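Local atomic coordinates of esterase (Xanthomonas oryzae pv. oryzae, PDB entry 3H2G), a protein that acts as an esterase that degrades rice cell walls and contributes to the virulence of this bacterium on its host plant. Residues 46-51 with 96-101; 78-83 with 169-174; 228-233 with 373-378; 244-249 with 311-316; 328-333 with 357-362. One frame throughout, in Å; residues are numbered along the deposited sequence.

Interaction 1. Residues 46-51 with 96-101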
# COMPACT_ATOMS: atom_id res chain seq x y z
N VAL A 46 -1.68 19.17 -7.82
CA VAL A 46 -2.01 17.78 -8.06
C VAL A 46 -1.88 17.44 -9.54
O VAL A 46 -2.49 18.09 -10.40
CB VAL A 46 -3.46 17.46 -7.62
CG1 VAL A 46 -3.76 15.99 -7.84
CG2 VAL A 46 -3.64 17.84 -6.16
N ALA A 47 -1.08 16.43 -9.84
CA ALA A 47 -0.88 15.99 -11.21
C ALA A 47 -1.11 14.49 -11.32
O ALA A 47 -1.04 13.77 -10.33
CB ALA A 47 0.54 16.34 -11.67
N GLU A 48 -1.42 14.05 -12.53
CA GLU A 48 -1.64 12.63 -12.80
C GLU A 48 -0.78 12.29 -13.99
O GLU A 48 -0.34 13.17 -14.73
CB GLU A 48 -3.12 12.37 -13.12
CG GLU A 48 -3.62 13.08 -14.37
CD GLU A 48 -5.12 12.94 -14.55
OE1 GLU A 48 -5.64 13.47 -15.56
OE2 GLU A 48 -5.78 12.32 -13.70
N PHE A 49 -0.51 11.00 -14.18
CA PHE A 49 0.32 10.59 -15.30
C PHE A 49 0.21 9.09 -15.57
O PHE A 49 -0.25 8.33 -14.71
CB PHE A 49 1.78 10.99 -15.03
CG PHE A 49 2.40 10.30 -13.84
CD1 PHE A 49 3.08 9.10 -13.99
CD2 PHE A 49 2.29 10.85 -12.57
CE1 PHE A 49 3.64 8.45 -12.88
CE2 PHE A 49 2.84 10.21 -11.45
CZ PHE A 49 3.52 9.01 -11.61
N THR A 50 0.61 8.68 -16.77
CA THR A 50 0.60 7.27 -17.13
C THR A 50 2.01 6.96 -17.58
O THR A 50 2.72 7.84 -18.08
CB THR A 50 -0.40 6.96 -18.26
OG1 THR A 50 -0.05 7.69 -19.44
CG2 THR A 50 -1.81 7.34 -17.83
N TYR A 51 2.44 5.71 -17.40
CA TYR A 51 3.80 5.35 -17.77
C TYR A 51 3.95 3.89 -18.16
O TYR A 51 3.07 3.07 -17.92
CB TYR A 51 4.74 5.66 -16.60
CG TYR A 51 4.37 4.94 -15.32
CD1 TYR A 51 3.32 5.40 -14.51
CD2 TYR A 51 5.05 3.79 -14.92
CE1 TYR A 51 2.96 4.72 -13.33
CE2 TYR A 51 4.69 3.10 -13.75
CZ TYR A 51 3.65 3.58 -12.96
OH TYR A 51 3.31 2.91 -11.81
N GLN A 96 -5.97 7.48 -7.83
CA GLN A 96 -5.70 8.30 -6.66
C GLN A 96 -5.77 9.80 -6.94
O GLN A 96 -6.30 10.57 -6.14
CB GLN A 96 -4.33 8.00 -6.08
CG GLN A 96 -4.14 6.59 -5.55
CD GLN A 96 -2.72 6.36 -5.09
OE1 GLN A 96 -2.34 6.74 -3.99
NE2 GLN A 96 -1.92 5.76 -5.96
N ALA A 97 -5.20 10.22 -8.07
CA ALA A 97 -5.18 11.63 -8.44
C ALA A 97 -6.57 12.24 -8.52
O ALA A 97 -6.83 13.31 -7.98
CB ALA A 97 -4.44 11.82 -9.76
N LYS A 98 -7.48 11.54 -9.19
CA LYS A 98 -8.84 12.04 -9.33
C LYS A 98 -9.60 12.00 -8.01
O LYS A 98 -10.48 12.82 -7.77
CB LYS A 98 -9.58 11.26 -10.42
CG LYS A 98 -9.10 11.63 -11.82
CD LYS A 98 -9.93 10.99 -12.91
CE LYS A 98 -9.56 11.55 -14.28
NZ LYS A 98 -8.14 11.29 -14.64
N GLU A 99 -9.26 11.03 -7.16
CA GLU A 99 -9.92 10.91 -5.86
C GLU A 99 -9.55 12.12 -4.99
O GLU A 99 -10.41 12.69 -4.32
CB GLU A 99 -9.49 9.62 -5.17
CG GLU A 99 -10.16 9.35 -3.83
CD GLU A 99 -11.67 9.36 -3.90
OE1 GLU A 99 -12.24 8.86 -4.90
OE2 GLU A 99 -12.31 9.87 -2.96
N ILE A 100 -8.28 12.51 -5.00
CA ILE A 100 -7.84 13.66 -4.22
C ILE A 100 -8.54 14.91 -4.76
O ILE A 100 -8.97 15.77 -4.00
CB ILE A 100 -6.31 13.84 -4.30
CG1 ILE A 100 -5.62 12.66 -3.60
CG2 ILE A 100 -5.89 15.16 -3.66
CD1 ILE A 100 -4.11 12.71 -3.65
N ARG A 101 -8.67 14.98 -6.08
CA ARG A 101 -9.33 16.11 -6.71
C ARG A 101 -10.79 16.14 -6.26
O ARG A 101 -11.32 17.20 -5.91
CB ARG A 101 -9.24 15.99 -8.23
CG ARG A 101 -9.51 17.29 -8.97
CD ARG A 101 -10.94 17.39 -9.48
NE ARG A 101 -11.10 16.72 -10.77
CZ ARG A 101 -11.31 15.41 -10.92
NH1 ARG A 101 -11.38 14.62 -9.86
NH2 ARG A 101 -11.44 14.90 -12.14
O HOH W 1 -7.99 14.10 -16.31
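Glu48 CB and Ala97 CB meet at 3.7 Å where strand 43-54 passes over the first turn of helix 96-102, and this is the close-packed part of the contact. The same methyl carbon of Ala97 also faces Ala47 O, at 4.0 Å. Packing eases toward the start of the strand: Val46 CG2 reaches Ile100 CG2 only at 4.3 Å, while Val46 CG1 sits over Ala97 O. The two segment axes approach to 8.1 Å. They run nearly antiparallel, at 157°. In the alpha/beta-hydrolase fold suggested by its lipase family, this is a helix lying against the antiparallel end of the central sheet, where strand 43-54 is hydrogen-bonded between strands 7-16 and 60-71. The polar side, where a water enters, is formed by the carboxylate of Glu48 and the amine of Lys98. Glu48 CG takes the crowded position between backbone N and carbonyl carbon (chi1 62°), and from there the chain runs out straight to its carboxylate. Lys98, bent at its last torsion, brings NZ to 2.7 Å from Glu48 OE2 in a salt bridge on the syn side, 22° out of the carboxylate plane. A water donates to Glu48 OE1 and accepts weakly from Lys98 NZ, bridging the pair. Each end has a further partner, Asn11 ND2 for Glu48 OE1 and the carboxylate of Glu95 for Lys98 NZ.

Interaction 2. Residues 78-83 with 169-174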
# COMPACT_ATOMS: atom_id res chain seq x y z
N PRO A 78 15.30 22.67 -2.34
CA PRO A 78 14.97 21.42 -3.03
C PRO A 78 14.05 20.57 -2.16
O PRO A 78 14.03 20.73 -0.94
CB PRO A 78 16.33 20.75 -3.24
CG PRO A 78 17.33 21.86 -3.06
CD PRO A 78 16.73 22.68 -1.97
N TYR A 79 13.32 19.65 -2.79
CA TYR A 79 12.39 18.79 -2.05
C TYR A 79 12.76 17.32 -2.13
O TYR A 79 13.29 16.86 -3.14
CB TYR A 79 10.98 18.92 -2.62
CG TYR A 79 10.51 20.33 -2.87
CD1 TYR A 79 10.27 21.20 -1.81
CD2 TYR A 79 10.30 20.79 -4.16
CE1 TYR A 79 9.83 22.50 -2.03
CE2 TYR A 79 9.86 22.09 -4.40
CZ TYR A 79 9.63 22.94 -3.33
OH TYR A 79 9.20 24.23 -3.57
N PRO A 80 12.47 16.57 -1.06
CA PRO A 80 12.78 15.14 -1.08
C PRO A 80 11.66 14.48 -1.90
O PRO A 80 10.58 15.05 -2.04
CB PRO A 80 12.70 14.76 0.40
CG PRO A 80 11.62 15.67 0.92
CD PRO A 80 11.99 16.99 0.26
N LEU A 81 11.93 13.30 -2.46
CA LEU A 81 10.94 12.59 -3.25
C LEU A 81 10.44 11.39 -2.46
O LEU A 81 11.21 10.48 -2.15
CB LEU A 81 11.56 12.11 -4.57
CG LEU A 81 10.63 11.30 -5.49
CD1 LEU A 81 9.47 12.16 -5.93
CD2 LEU A 81 11.42 10.80 -6.70
N LEU A 82 9.15 11.40 -2.12
CA LEU A 82 8.55 10.32 -1.35
C LEU A 82 7.65 9.43 -2.19
O LEU A 82 6.64 9.89 -2.73
CB LEU A 82 7.74 10.90 -0.18
CG LEU A 82 6.96 9.90 0.69
CD1 LEU A 82 7.93 8.99 1.41
CD2 LEU A 82 6.10 10.66 1.69
N GLY A 83 8.02 8.15 -2.31
CA GLY A 83 7.21 7.21 -3.07
C GLY A 83 6.17 6.66 -2.11
O GLY A 83 6.51 6.29 -0.98
N LYS A 169 17.40 13.21 -2.46
CA LYS A 169 17.06 12.25 -1.41
C LYS A 169 15.71 11.61 -1.72
O LYS A 169 14.78 12.28 -2.16
CB LYS A 169 17.02 12.94 -0.05
CG LYS A 169 18.36 13.53 0.38
CD LYS A 169 18.30 14.06 1.80
CE LYS A 169 19.58 14.81 2.16
NZ LYS A 169 20.79 13.96 2.08
N VAL A 170 15.62 10.30 -1.49
CA VAL A 170 14.40 9.56 -1.75
C VAL A 170 13.91 8.88 -0.47
O VAL A 170 14.70 8.42 0.35
CB VAL A 170 14.64 8.49 -2.83
CG1 VAL A 170 13.35 7.70 -3.09
CG2 VAL A 170 15.13 9.15 -4.11
N MET A 171 12.59 8.82 -0.32
CA MET A 171 11.99 8.19 0.84
C MET A 171 10.81 7.34 0.39
O MET A 171 10.32 7.50 -0.73
CB MET A 171 11.51 9.25 1.83
CG MET A 171 12.62 10.13 2.37
SD MET A 171 11.97 11.31 3.55
CE MET A 171 13.28 12.55 3.55
N LEU A 172 10.37 6.45 1.26
CA LEU A 172 9.25 5.58 0.95
C LEU A 172 8.31 5.44 2.14
O LEU A 172 8.73 5.47 3.29
CB LEU A 172 9.75 4.18 0.58
CG LEU A 172 10.59 4.01 -0.69
CD1 LEU A 172 11.20 2.61 -0.72
CD2 LEU A 172 9.70 4.24 -1.91
N SER A 173 7.03 5.27 1.84
CA SER A 173 6.02 5.06 2.86
C SER A 173 4.79 4.48 2.17
O SER A 173 4.72 4.44 0.94
CB SER A 173 5.67 6.36 3.59
OG SER A 173 4.88 6.08 4.73
N GLY A 174 3.83 4.03 2.96
CA GLY A 174 2.61 3.45 2.41
C GLY A 174 1.78 2.92 3.56
O GLY A 174 2.32 2.62 4.63
O HOH W 2 14.62 14.33 -4.24
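Pro80 is the first residue of 78-83 to lean on 169-174: its CB lies 3.9 Å from Met171 CE, the end of a side chain extended beyond CG. Just before it, Tyr79 O is linked across by a water that donates both to it and to Lys169 O. Lys169 O has a second donor in Leu81 N, at 3.0 Å. Leu81 continues the ladder through its carbonyl, which accepts from Met171 N at 2.8 Å and also receives a CA-H...O contact from Val170. The side chains of Leu81 and Val170 share one face of the sheet, where both touch Met152 and Arg156 of helix 141-162. Strands 79-85 and 169-175 are parallel neighbours in the middle of what looks like an alpha/beta-hydrolase sheet. On the other face, Leu82 CG is anti to the backbone N (chi1 176°), and CD1 lies across the neighbouring strand, 3.6 Å from Met171 CB and 3.5 Å from Leu172 N. Leu82 CA meanwhile makes a CA-H...O contact with Met171 O. Gly83 N donates to that same Met171 O at 2.9 Å, so the carbonyl is met from two successive residues. With no side chain on Gly83, Leu172 CD2 comes to 4.0 Å from Gly83 CA. Finally, Gly83 O accepts from Ser173 N at 3.0 Å, just before Gly174 leads into the probable nucleophile elbow at Ser176; the hydroxyl of Ser173 bonds to Ala203 O on strand 198-205.

Interaction 3. Residues 228-233 with 373-378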
# COMPACT_ATOMS: atom_id res chain seq x y z
N ASN A 228 -11.38 -10.19 12.62
CA ASN A 228 -10.87 -9.78 11.32
C ASN A 228 -12.08 -9.59 10.42
O ASN A 228 -12.30 -10.34 9.46
CB ASN A 228 -9.93 -10.85 10.76
CG ASN A 228 -9.41 -10.49 9.39
OD1 ASN A 228 -9.11 -9.33 9.11
ND2 ASN A 228 -9.27 -11.50 8.52
N THR A 229 -12.86 -8.58 10.76
CA THR A 229 -14.11 -8.23 10.09
C THR A 229 -14.10 -8.19 8.56
O THR A 229 -15.08 -8.60 7.93
CB THR A 229 -14.60 -6.88 10.63
OG1 THR A 229 -14.58 -6.92 12.06
CG2 THR A 229 -16.02 -6.57 10.16
N PHE A 230 -13.02 -7.70 7.97
CA PHE A 230 -12.94 -7.60 6.52
C PHE A 230 -12.23 -8.80 5.89
O PHE A 230 -11.86 -8.76 4.72
CB PHE A 230 -12.21 -6.30 6.14
CG PHE A 230 -12.62 -5.11 6.97
CD1 PHE A 230 -13.96 -4.76 7.10
CD2 PHE A 230 -11.66 -4.35 7.64
CE1 PHE A 230 -14.34 -3.66 7.87
CE2 PHE A 230 -12.03 -3.26 8.42
CZ PHE A 230 -13.37 -2.91 8.54
N GLY A 231 -12.07 -9.86 6.67
CA GLY A 231 -11.39 -11.06 6.21
C GLY A 231 -11.91 -11.74 4.96
O GLY A 231 -11.13 -12.21 4.13
N ILE A 232 -13.23 -11.81 4.81
CA ILE A 232 -13.79 -12.46 3.63
C ILE A 232 -13.45 -11.68 2.36
O ILE A 232 -13.11 -12.26 1.33
CB ILE A 232 -15.32 -12.63 3.76
CG1 ILE A 232 -15.61 -13.64 4.87
CG2 ILE A 232 -15.91 -13.10 2.43
CD1 ILE A 232 -17.07 -13.97 5.04
N LEU A 233 -13.52 -10.35 2.45
CA LEU A 233 -13.21 -9.49 1.31
C LEU A 233 -11.72 -9.51 0.98
O LEU A 233 -11.32 -9.75 -0.16
CB LEU A 233 -13.66 -8.06 1.60
CG LEU A 233 -15.17 -7.82 1.75
CD1 LEU A 233 -15.42 -6.40 2.25
CD2 LEU A 233 -15.86 -8.05 0.42
N SER A 373 -10.03 -3.31 17.42
CA SER A 373 -11.07 -3.46 16.41
C SER A 373 -10.48 -3.50 15.01
O SER A 373 -9.37 -3.02 14.78
CB SER A 373 -12.04 -2.28 16.52
OG SER A 373 -12.88 -2.18 15.38
N ALA A 374 -11.23 -4.08 14.08
CA ALA A 374 -10.79 -4.16 12.70
C ALA A 374 -10.75 -2.74 12.14
O ALA A 374 -9.93 -2.42 11.28
CB ALA A 374 -11.76 -5.01 11.89
N PHE A 375 -11.63 -1.89 12.66
CA PHE A 375 -11.72 -0.50 12.22
C PHE A 375 -10.59 0.39 12.73
O PHE A 375 -10.42 1.52 12.27
CB PHE A 375 -13.06 0.10 12.63
CG PHE A 375 -14.24 -0.56 11.99
CD1 PHE A 375 -14.84 -1.67 12.57
CD2 PHE A 375 -14.74 -0.09 10.78
CE1 PHE A 375 -15.91 -2.31 11.96
CE2 PHE A 375 -15.82 -0.73 10.16
CZ PHE A 375 -16.40 -1.84 10.75
N ALA A 376 -9.82 -0.11 13.70
CA ALA A 376 -8.71 0.68 14.23
C ALA A 376 -7.62 0.75 13.17
O ALA A 376 -6.72 1.59 13.24
CB ALA A 376 -8.17 0.03 15.51
N HIS A 377 -7.71 -0.13 12.18
CA HIS A 377 -6.74 -0.19 11.09
C HIS A 377 -6.72 1.14 10.33
O HIS A 377 -5.66 1.73 10.13
CB HIS A 377 -7.11 -1.34 10.14
CG HIS A 377 -6.13 -1.55 9.02
ND1 HIS A 377 -4.81 -1.84 9.24
CD2 HIS A 377 -6.31 -1.55 7.68
CE1 HIS A 377 -4.20 -2.02 8.07
NE2 HIS A 377 -5.09 -1.84 7.11
N MET A 378 -7.89 1.61 9.92
CA MET A 378 -8.00 2.86 9.17
C MET A 378 -7.49 4.09 9.92
O MET A 378 -7.05 5.06 9.31
CB MET A 378 -9.45 3.08 8.73
CG MET A 378 -9.94 2.07 7.69
SD MET A 378 -10.29 0.42 8.37
CE MET A 378 -12.03 0.60 8.76
O HOH W 3 -13.75 -5.54 14.35
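Phe230 points the edge of its ring at the face of Phe375 in a T-shaped stack, with centroids 5.1 Å apart and planes at 85°. Its leading atom, Phe230 CZ, lies 3.7 Å from Phe375 CE2, off-centre over that face. Met378 approaches the same end of Phe230 tip to tip, Met378 CE standing 3.8 Å from Phe230 CZ; the sulfur, oblique to the ring, makes this a Met-aromatic contact. Phe230 CE2 also meets Ala374, at 3.6 Å from its O and slightly farther from its CB. Thr229 CB lies over one face of the Phe230 ring, toward its rim, and Thr229 OG1 is 3.4 Å from Ala374 CB; a water joins the two residues by donating to Thr229 OG1 and accepting from Ala374 N. The same hydroxyl is hydrogen-bonded to Glu227 OE2.

One shell out, Phe279 of helix 275-280 adds a second edge-to-face partner for Phe230 and also touches Thr229 and Phe375, while Thr338 OG1 bonds to Ala374 O. Phe230 is the N-cap residue of helix 231-246, in the helical insertion between strands 198-205 and 328-332, where alpha/beta hydrolases commonly carry a cap. The other segment leads into helix 376-396 and holds His377, which bonds to Ser176 OG and Asp336 OD2 in what is probably the catalytic triad. The contact therefore joins the insertion to the histidine loop. A type I turn from Ser373 to Ala376 shapes this loop, held by a capping bond in which Phe375 N donates to Ser373 OG at 3.0 Å.

Interaction 4. Residues 244-249 with 311-316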
# COMPACT_ATOMS: atom_id res chain seq x y z
N HIS A 244 -4.31 -15.49 -10.30
CA HIS A 244 -4.00 -14.79 -11.54
C HIS A 244 -2.49 -14.69 -11.73
O HIS A 244 -1.96 -14.96 -12.81
CB HIS A 244 -4.56 -13.37 -11.54
CG HIS A 244 -6.05 -13.28 -11.68
ND1 HIS A 244 -6.74 -13.89 -12.71
CD2 HIS A 244 -6.98 -12.61 -10.96
CE1 HIS A 244 -8.02 -13.59 -12.61
NE2 HIS A 244 -8.19 -12.82 -11.56
N THR A 245 -1.81 -14.30 -10.66
CA THR A 245 -0.36 -14.12 -10.69
C THR A 245 0.44 -15.41 -10.85
O THR A 245 1.30 -15.49 -11.72
CB THR A 245 0.11 -13.41 -9.40
OG1 THR A 245 -0.59 -12.17 -9.25
CG2 THR A 245 1.62 -13.15 -9.45
N TYR A 246 0.15 -16.41 -10.02
CA TYR A 246 0.89 -17.66 -10.06
C TYR A 246 0.23 -18.81 -10.81
O TYR A 246 0.90 -19.79 -11.14
CB TYR A 246 1.23 -18.11 -8.64
CG TYR A 246 2.13 -17.15 -7.91
CD1 TYR A 246 1.61 -16.22 -7.00
CD2 TYR A 246 3.51 -17.13 -8.15
CE1 TYR A 246 2.43 -15.31 -6.35
CE2 TYR A 246 4.34 -16.22 -7.50
CZ TYR A 246 3.80 -15.31 -6.61
OH TYR A 246 4.62 -14.41 -5.97
N LYS A 247 -1.07 -18.70 -11.05
CA LYS A 247 -1.82 -19.73 -11.77
C LYS A 247 -1.53 -21.13 -11.23
O LYS A 247 -1.32 -22.07 -12.00
CB LYS A 247 -1.47 -19.66 -13.26
CG LYS A 247 -1.89 -18.35 -13.91
CD LYS A 247 -1.50 -18.30 -15.38
CE LYS A 247 -2.21 -17.15 -16.09
NZ LYS A 247 -1.98 -15.85 -15.40
N ASN A 248 -1.53 -21.27 -9.91
CA ASN A 248 -1.23 -22.56 -9.30
C ASN A 248 -2.13 -22.96 -8.14
O ASN A 248 -1.77 -23.83 -7.35
CB ASN A 248 0.23 -22.58 -8.83
CG ASN A 248 0.51 -21.54 -7.76
OD1 ASN A 248 -0.38 -20.77 -7.38
ND2 ASN A 248 1.74 -21.50 -7.28
N ILE A 249 -3.31 -22.35 -8.04
CA ILE A 249 -4.21 -22.69 -6.95
C ILE A 249 -5.41 -23.51 -7.41
O ILE A 249 -5.72 -24.55 -6.82
CB ILE A 249 -4.73 -21.43 -6.22
CG1 ILE A 249 -3.55 -20.57 -5.75
CG2 ILE A 249 -5.57 -21.83 -5.01
CD1 ILE A 249 -3.95 -19.24 -5.16
N ARG A 311 -1.31 -20.76 0.37
CA ARG A 311 -0.40 -20.47 1.47
C ARG A 311 1.02 -20.27 0.93
O ARG A 311 1.74 -19.36 1.35
CB ARG A 311 -0.43 -21.61 2.49
CG ARG A 311 0.40 -21.36 3.73
CD ARG A 311 0.05 -22.39 4.79
NE ARG A 311 1.02 -22.39 5.89
CZ ARG A 311 0.90 -23.16 6.97
NH1 ARG A 311 -0.14 -23.97 7.09
NH2 ARG A 311 1.84 -23.13 7.91
N GLN A 312 1.43 -21.14 0.00
CA GLN A 312 2.75 -21.06 -0.62
C GLN A 312 2.93 -19.72 -1.34
O GLN A 312 3.99 -19.12 -1.29
CB GLN A 312 2.95 -22.20 -1.62
CG GLN A 312 3.19 -23.57 -1.01
CD GLN A 312 4.61 -23.74 -0.49
OE1 GLN A 312 5.57 -23.35 -1.15
NE2 GLN A 312 4.74 -24.33 0.70
N ASP A 313 1.88 -19.28 -2.03
CA ASP A 313 1.95 -18.02 -2.76
C ASP A 313 2.08 -16.85 -1.79
O ASP A 313 2.75 -15.86 -2.09
CB ASP A 313 0.72 -17.85 -3.65
CG ASP A 313 0.68 -18.85 -4.79
OD1 ASP A 313 1.72 -19.50 -5.06
OD2 ASP A 313 -0.38 -18.99 -5.43
N LEU A 314 1.43 -16.95 -0.63
CA LEU A 314 1.53 -15.88 0.37
C LEU A 314 2.96 -15.85 0.90
O LEU A 314 3.54 -14.78 1.10
CB LEU A 314 0.56 -16.13 1.53
CG LEU A 314 -0.94 -16.01 1.25
CD1 LEU A 314 -1.71 -16.39 2.51
CD2 LEU A 314 -1.29 -14.58 0.83
N ALA A 315 3.53 -17.03 1.13
CA ALA A 315 4.89 -17.13 1.65
C ALA A 315 5.91 -16.51 0.69
O ALA A 315 6.89 -15.90 1.12
CB ALA A 315 5.24 -18.59 1.92
N ARG A 316 5.69 -16.67 -0.62
CA ARG A 316 6.62 -16.11 -1.60
C ARG A 316 6.61 -14.59 -1.50
O ARG A 316 7.52 -13.92 -1.97
CB ARG A 316 6.22 -16.51 -3.02
CG ARG A 316 6.26 -18.00 -3.31
CD ARG A 316 6.04 -18.25 -4.79
NE ARG A 316 5.86 -19.67 -5.09
CZ ARG A 316 5.74 -20.15 -6.33
NH1 ARG A 316 5.77 -19.33 -7.37
NH2 ARG A 316 5.56 -21.45 -6.52
O HOH W 4 3.94 -23.02 -8.38
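Tyr246 lies alongside two side chains of the facing helix, Asp313 and Arg316, both on the same side of its ring, and meets them atom by atom from CB outward; Thr245 CG2 is over the other face. Tyr246 CB is 3.7 Å from Asp313 OD2. With CG anti to its own carbonyl carbon (chi1 -63°), the ring enters alongside Asp313, the two side chains running in opposite directions with ring and carboxylate planes 26° apart. Tyr246 CD1 comes to 3.6 Å from Asp313 CG. On the other branch, Tyr246 CD2 meets Arg316 NH1 at 3.2 Å, and CE2 stands 3.8 Å from Arg316 CD; here the ring and the guanidinium are turned 80° against each other. At the tip, Tyr246 OH is 4.0 Å from Arg316 CB and takes its hydrogen bond from Asn317 ND2, just past the segment.

Asp313 has its own polar partner. Asn248 reaches it tip to tip, amide and carboxylate nearly coplanar, and Asn248 ND2 donates to the syn lone pair of Asp313 OD1 at 3.0 Å. A water accepts from both Asn248 ND2 and Arg316 NH2 and links the two. Arg316 is extended from CG to NE, and Asp313 OD1 lies above one face of its guanidinium, toward the rim. Ile249 crosses Asp313 at a slant, with its CG1 3.6 Å from Asp313 OD2.

The contact sets the end of helix 231-246, where Lys247 turns out of helical geometry, against helix 309-316. Met242 of the first helix also touches Asp313, and Leu314 turns away to pack on Leu211 and Phe215 of helix 211-218.

Interaction 5. Residues 328-333 with 357-362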
# COMPACT_ATOMS: atom_id res chain seq x y z
N THR A 328 14.72 2.76 8.91
CA THR A 328 13.31 2.42 8.73
C THR A 328 12.50 2.51 10.01
O THR A 328 12.99 2.21 11.10
CB THR A 328 13.20 0.98 8.18
OG1 THR A 328 14.02 0.86 7.01
CG2 THR A 328 11.76 0.65 7.81
N LEU A 329 11.25 2.95 9.88
CA LEU A 329 10.36 3.06 11.02
C LEU A 329 9.02 2.43 10.67
O LEU A 329 8.27 2.95 9.84
CB LEU A 329 10.15 4.54 11.40
CG LEU A 329 9.22 4.78 12.59
CD1 LEU A 329 9.71 4.00 13.81
CD2 LEU A 329 9.18 6.27 12.90
N LEU A 330 8.73 1.30 11.29
CA LEU A 330 7.47 0.61 11.06
C LEU A 330 6.44 1.18 12.03
O LEU A 330 6.68 1.23 13.23
CB LEU A 330 7.64 -0.89 11.29
CG LEU A 330 8.75 -1.58 10.51
CD1 LEU A 330 8.75 -3.07 10.82
CD2 LEU A 330 8.56 -1.36 9.01
N CYS A 331 5.31 1.64 11.50
CA CYS A 331 4.28 2.22 12.35
C CYS A 331 3.00 1.41 12.25
O CYS A 331 2.68 0.83 11.21
CB CYS A 331 4.01 3.67 11.93
SG CYS A 331 2.92 4.63 13.03
N GLY A 332 2.26 1.37 13.35
CA GLY A 332 1.02 0.63 13.39
C GLY A 332 0.36 0.86 14.73
O GLY A 332 0.81 1.70 15.51
N SER A 333 -0.70 0.11 15.01
CA SER A 333 -1.42 0.24 16.27
C SER A 333 -1.72 -1.13 16.86
O SER A 333 -2.13 -2.05 16.14
CB SER A 333 -2.73 1.00 16.05
OG SER A 333 -3.57 0.89 17.18
N ASN A 357 20.11 -3.39 12.30
CA ASN A 357 19.57 -2.69 13.46
C ASN A 357 18.99 -1.37 12.96
O ASN A 357 18.80 -0.43 13.74
CB ASN A 357 20.66 -2.42 14.49
CG ASN A 357 21.54 -1.24 14.12
OD1 ASN A 357 22.14 -1.20 13.04
ND2 ASN A 357 21.62 -0.26 15.01
N GLN A 358 18.70 -1.30 11.67
CA GLN A 358 18.17 -0.09 11.05
C GLN A 358 16.66 0.10 11.18
O GLN A 358 16.14 1.15 10.80
CB GLN A 358 18.53 -0.07 9.56
CG GLN A 358 20.02 -0.02 9.28
CD GLN A 358 20.64 1.26 9.79
OE1 GLN A 358 20.36 2.35 9.29
NE2 GLN A 358 21.49 1.14 10.81
N VAL A 359 15.97 -0.89 11.72
CA VAL A 359 14.52 -0.80 11.83
C VAL A 359 13.95 -0.65 13.24
O VAL A 359 14.25 -1.45 14.12
CB VAL A 359 13.85 -2.03 11.16
CG1 VAL A 359 12.36 -1.78 11.00
CG2 VAL A 359 14.51 -2.31 9.81
N ALA A 360 13.13 0.37 13.42
CA ALA A 360 12.49 0.64 14.70
C ALA A 360 10.98 0.51 14.54
O ALA A 360 10.46 0.39 13.43
CB ALA A 360 12.85 2.04 15.19
N LEU A 361 10.27 0.55 15.66
CA LEU A 361 8.82 0.43 15.66
C LEU A 361 8.16 1.50 16.52
O LEU A 361 8.70 1.90 17.55
CB LEU A 361 8.43 -0.95 16.18
CG LEU A 361 6.95 -1.20 16.50
CD1 LEU A 361 6.13 -1.13 15.23
CD2 LEU A 361 6.80 -2.56 17.17
N VAL A 362 7.00 1.97 16.08
CA VAL A 362 6.24 2.95 16.85
C VAL A 362 4.79 2.49 16.84
O VAL A 362 4.28 2.02 15.82
CB VAL A 362 6.38 4.38 16.27
CG1 VAL A 362 5.91 4.42 14.82
CG2 VAL A 362 5.58 5.36 17.13
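Leu330 O is gripped by two successive residues of the neighbouring strand: Val362 N donates to it at 3.0 Å, and Leu361 CA adds a CA-H...O contact at 3.3 Å. Leu361 CG is anti to the backbone N (chi1 169°), and chi2 of 65° then turns Leu361 CD1 to 3.1 Å from the same oxygen. Farther back in the ladder, Leu330 N donates to Ala360 O, Ala360 N to Thr328 O, and Thr328 N to Gln358 O; at the far end Gly332 N reaches Val362 O in a longer bond of 3.3 Å. This is the regular pattern of parallel strands. Thr328 and Val359 lie side by side on one face, and Leu330 CG crosses over to Val359 CG1 at 3.6 Å. On the opposite face Leu329 CD1 spans Ala360 CB and Val362 CG1, both at 4.0 Å. Next to it Val362 CG1 rests 3.5 Å from Cys331 SG, whose disulfide to Cys384 ties this strand to helix 376-396. The two strands belong to a beta-alpha-beta crossover through helix 342-353, and strand 359-363 is the last of the central sheet. That helix packs on Val359 and Leu361 through Ile348, whereas helix 376-396 lies across the other face against Leu329, Cys331 and Val362; strand 198-205 flanks strand 328-332 on its inner side.

How the interactions relate
From the N terminus, interaction 1 opens on strand 43-54 and interaction 2 on strand 79-85 before 96-101 closes the first loop and 169-174 the second, so the two cross. They reach the same sheet, interaction 1 at its antiparallel end and interaction 2 near its middle, with centres about 17 Å apart. Interaction 3 then opens at 228-233 and closes only at 373-378, tying the helical insertion to the turn before helix 376-396. Nested inside its loop, one after the other, lie interaction 4, which joins two helices of the insertion and shares helix 231-246 with interaction 3, and interaction 5, which finishes the sheet at its far edge.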